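Local coordinates for uncharacterized protein (Yersinia pestis, PDB 4RGI) that is of unknown function but carries a KTSC domain, folded as a small alpha-beta sandwich, at residues 11-16 with 28-32. Residues are numbered along the deposited sequence; the frame is centred on the assembly and turned at random.
With SO4 (sulfate ion), chain B.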
loop_
_atom_site.group_PDB
_atom_site.type_symbol
_atom_site.label_atom_id
_atom_site.label_comp_id
_atom_site.label_asym_id
_atom_site.label_seq_id
_atom_site.Cartn_x
_atom_site.Cartn_y
_atom_site.Cartn_z
ATOM N N SER A 11 6.598 -4.000 -9.756
ATOM C CA SER A 11 6.209 -5.166 -8.981
ATOM C C SER A 11 5.360 -6.071 -9.846
ATOM O O SER A 11 4.599 -5.591 -10.679
ATOM C CB SER A 11 5.424 -4.759 -7.720
ATOM O OG SER A 11 4.832 -5.894 -7.116
ATOM N N SER A 12 5.459 -7.374 -9.626
ATOM C CA SER A 12 4.646 -8.311 -10.384
ATOM C C SER A 12 3.191 -8.276 -9.909
ATOM O O SER A 12 2.296 -8.771 -10.590
ATOM C CB SER A 12 5.213 -9.727 -10.276
ATOM O OG SER A 12 5.094 -10.253 -8.967
ATOM N N ARG A 13 2.949 -7.681 -8.747
ATOM C CA ARG A 13 1.603 -7.710 -8.184
ATOM C C ARG A 13 1.010 -6.336 -7.938
ATOM O O ARG A 13 -0.212 -6.181 -7.878
ATOM C CB ARG A 13 1.615 -8.497 -6.884
ATOM C CG ARG A 13 2.000 -9.948 -7.091
ATOM C CD ARG A 13 2.454 -10.555 -5.821
ATOM N NE ARG A 13 1.392 -10.561 -4.817
ATOM C CZ ARG A 13 1.588 -10.944 -3.563
ATOM N NH1 ARG A 13 2.798 -11.332 -3.190
ATOM N NH2 ARG A 13 0.591 -10.927 -2.681
ATOM N N ILE A 14 1.872 -5.338 -7.788
ATOM C CA ILE A 14 1.426 -4.010 -7.389
ATOM C C ILE A 14 1.820 -2.969 -8.425
ATOM O O ILE A 14 2.951 -2.961 -8.910
ATOM C CB ILE A 14 2.003 -3.650 -6.000
ATOM C CG1 ILE A 14 1.424 -4.613 -4.955
ATOM C CG2 ILE A 14 1.702 -2.183 -5.639
ATOM C CD1 ILE A 14 2.132 -4.620 -3.591
ATOM N N LEU A 15 0.881 -2.098 -8.777
ATOM C CA LEU A 15 1.139 -1.058 -9.772
ATOM C C LEU A 15 1.558 0.286 -9.174
ATOM O O LEU A 15 2.435 0.966 -9.708
ATOM C CB LEU A 15 -0.097 -0.856 -10.649
ATOM C CG LEU A 15 -0.487 -2.009 -11.573
ATOM C CD1 LEU A 15 -1.826 -1.715 -12.207
ATOM C CD2 LEU A 15 0.569 -2.202 -12.651
ATOM N N SER A 16 0.932 0.677 -8.065
ATOM C CA SER A 16 1.232 1.960 -7.441
ATOM C C SER A 16 0.817 1.975 -5.968
ATOM O O SER A 16 -0.042 1.211 -5.551
ATOM C CB SER A 16 0.537 3.124 -8.172
ATOM O OG SER A 16 -0.880 2.998 -8.124
ATOM N N ILE A 28 -3.171 1.024 -2.104
ATOM C CA ILE A 28 -2.407 0.107 -2.936
ATOM C C ILE A 28 -3.222 -0.238 -4.174
ATOM O O ILE A 28 -4.339 -0.715 -4.054
ATOM C CB ILE A 28 -2.066 -1.193 -2.204
ATOM C CG1 ILE A 28 -1.349 -0.898 -0.881
ATOM C CG2 ILE A 28 -1.193 -2.075 -3.112
ATOM C CD1 ILE A 28 -0.954 -2.150 -0.126
ATOM N N GLN A 29 -2.671 0.015 -5.353
ATOM C CA GLN A 29 -3.323 -0.433 -6.571
ATOM C C GLN A 29 -2.669 -1.730 -7.063
ATOM O O GLN A 29 -1.490 -1.744 -7.399
ATOM C CB GLN A 29 -3.249 0.658 -7.629
ATOM C CG GLN A 29 -3.763 0.232 -8.985
ATOM C CD GLN A 29 -3.628 1.330 -9.998
ATOM O OE1 GLN A 29 -2.685 2.122 -9.959
ATOM N NE2 GLN A 29 -4.577 1.385 -10.928
ATOM N N PHE A 30 -3.432 -2.817 -7.077
ATOM C CA PHE A 30 -2.926 -4.123 -7.499
ATOM C C PHE A 30 -3.095 -4.348 -9.010
ATOM O O PHE A 30 -3.974 -3.767 -9.633
ATOM C CB PHE A 30 -3.639 -5.236 -6.732
ATOM C CG PHE A 30 -3.395 -5.204 -5.252
ATOM C CD1 PHE A 30 -4.269 -4.553 -4.401
ATOM C CD2 PHE A 30 -2.294 -5.837 -4.714
ATOM C CE1 PHE A 30 -4.033 -4.534 -3.037
ATOM C CE2 PHE A 30 -2.054 -5.814 -3.367
ATOM C CZ PHE A 30 -2.918 -5.163 -2.527
ATOM N N ARG A 31 -2.257 -5.198 -9.593
ATOM C CA ARG A 31 -2.335 -5.453 -11.030
ATOM C C ARG A 31 -3.691 -5.993 -11.481
ATOM O O ARG A 31 -4.339 -5.405 -12.355
ATOM C CB ARG A 31 -1.244 -6.431 -11.459
ATOM C CG ARG A 31 0.129 -5.817 -11.484
ATOM C CD ARG A 31 1.007 -6.480 -12.517
ATOM N NE ARG A 31 2.285 -5.788 -12.612
ATOM C CZ ARG A 31 2.617 -4.963 -13.596
ATOM N NH1 ARG A 31 1.767 -4.730 -14.588
ATOM N NH2 ARG A 31 3.807 -4.378 -13.591
ATOM N N GLU A 32 -4.104 -7.107 -10.879
ATOM C CA GLU A 32 -5.315 -7.828 -11.280
ATOM C C GLU A 32 -6.515 -7.512 -10.371
ATOM O O GLU A 32 -7.663 -7.595 -10.803
ATOM C CB GLU A 32 -5.033 -9.356 -11.313
ATOM C CG GLU A 32 -6.168 -10.274 -10.781
ATOM C CD GLU A 32 -5.879 -11.789 -10.882
ATOM O OE1 GLU A 32 -6.589 -12.484 -11.639
ATOM O OE2 GLU A 32 -4.971 -12.292 -10.184
HETATM S S SO4 B . 7.148 -8.536 -6.617
HETATM O O1 SO4 B . 5.928 -9.314 -6.577
HETATM O O2 SO4 B . 7.496 -8.312 -8.014
HETATM O O3 SO4 B . 6.889 -7.266 -5.946
HETATM O O4 SO4 B . 8.239 -9.257 -5.942
#
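Residues 14-16 and 28-30, parts of strands 14-20 and 25-30, run antiparallel, the axes of these short pieces 4.7 Å apart at 132°. Ile14 faces Phe30 as a non-hydrogen-bonded pair, but Leu15 and Ser16 both lie opposite Gln29. Gln29 O accepts a hydrogen bond from Leu15 N (2.8 Å) and a weak one from Ser16 N (3.5 Å), while Gln29 N donates to Ser16 O at 2.9 Å. Beyond the strands, Arg31 N reaches Arg13 O at 2.8 Å. Ile14 packs against Ile28 (CG2 to CG2, 3.8 Å) and Phe30 on the helix-covered sheet face; on the other, Ser16 OG donates to Gln29 OE1 (2.7 Å), where Arg6 also hydrogen-bonds Ser16 OG. Arg31 extends along the 11-13 loop, its NE donating a hydrogen bond to Ser11 O (3.0 Å). Ser11 OG accepts from the backbone N of Arg13 and Ile14, an ST motif, and joins Ser12 in holding a sulfate. Pairing Leu15 and Ser16 with Gln29 shifts the register by one, a classic beta bulge in this hairpin.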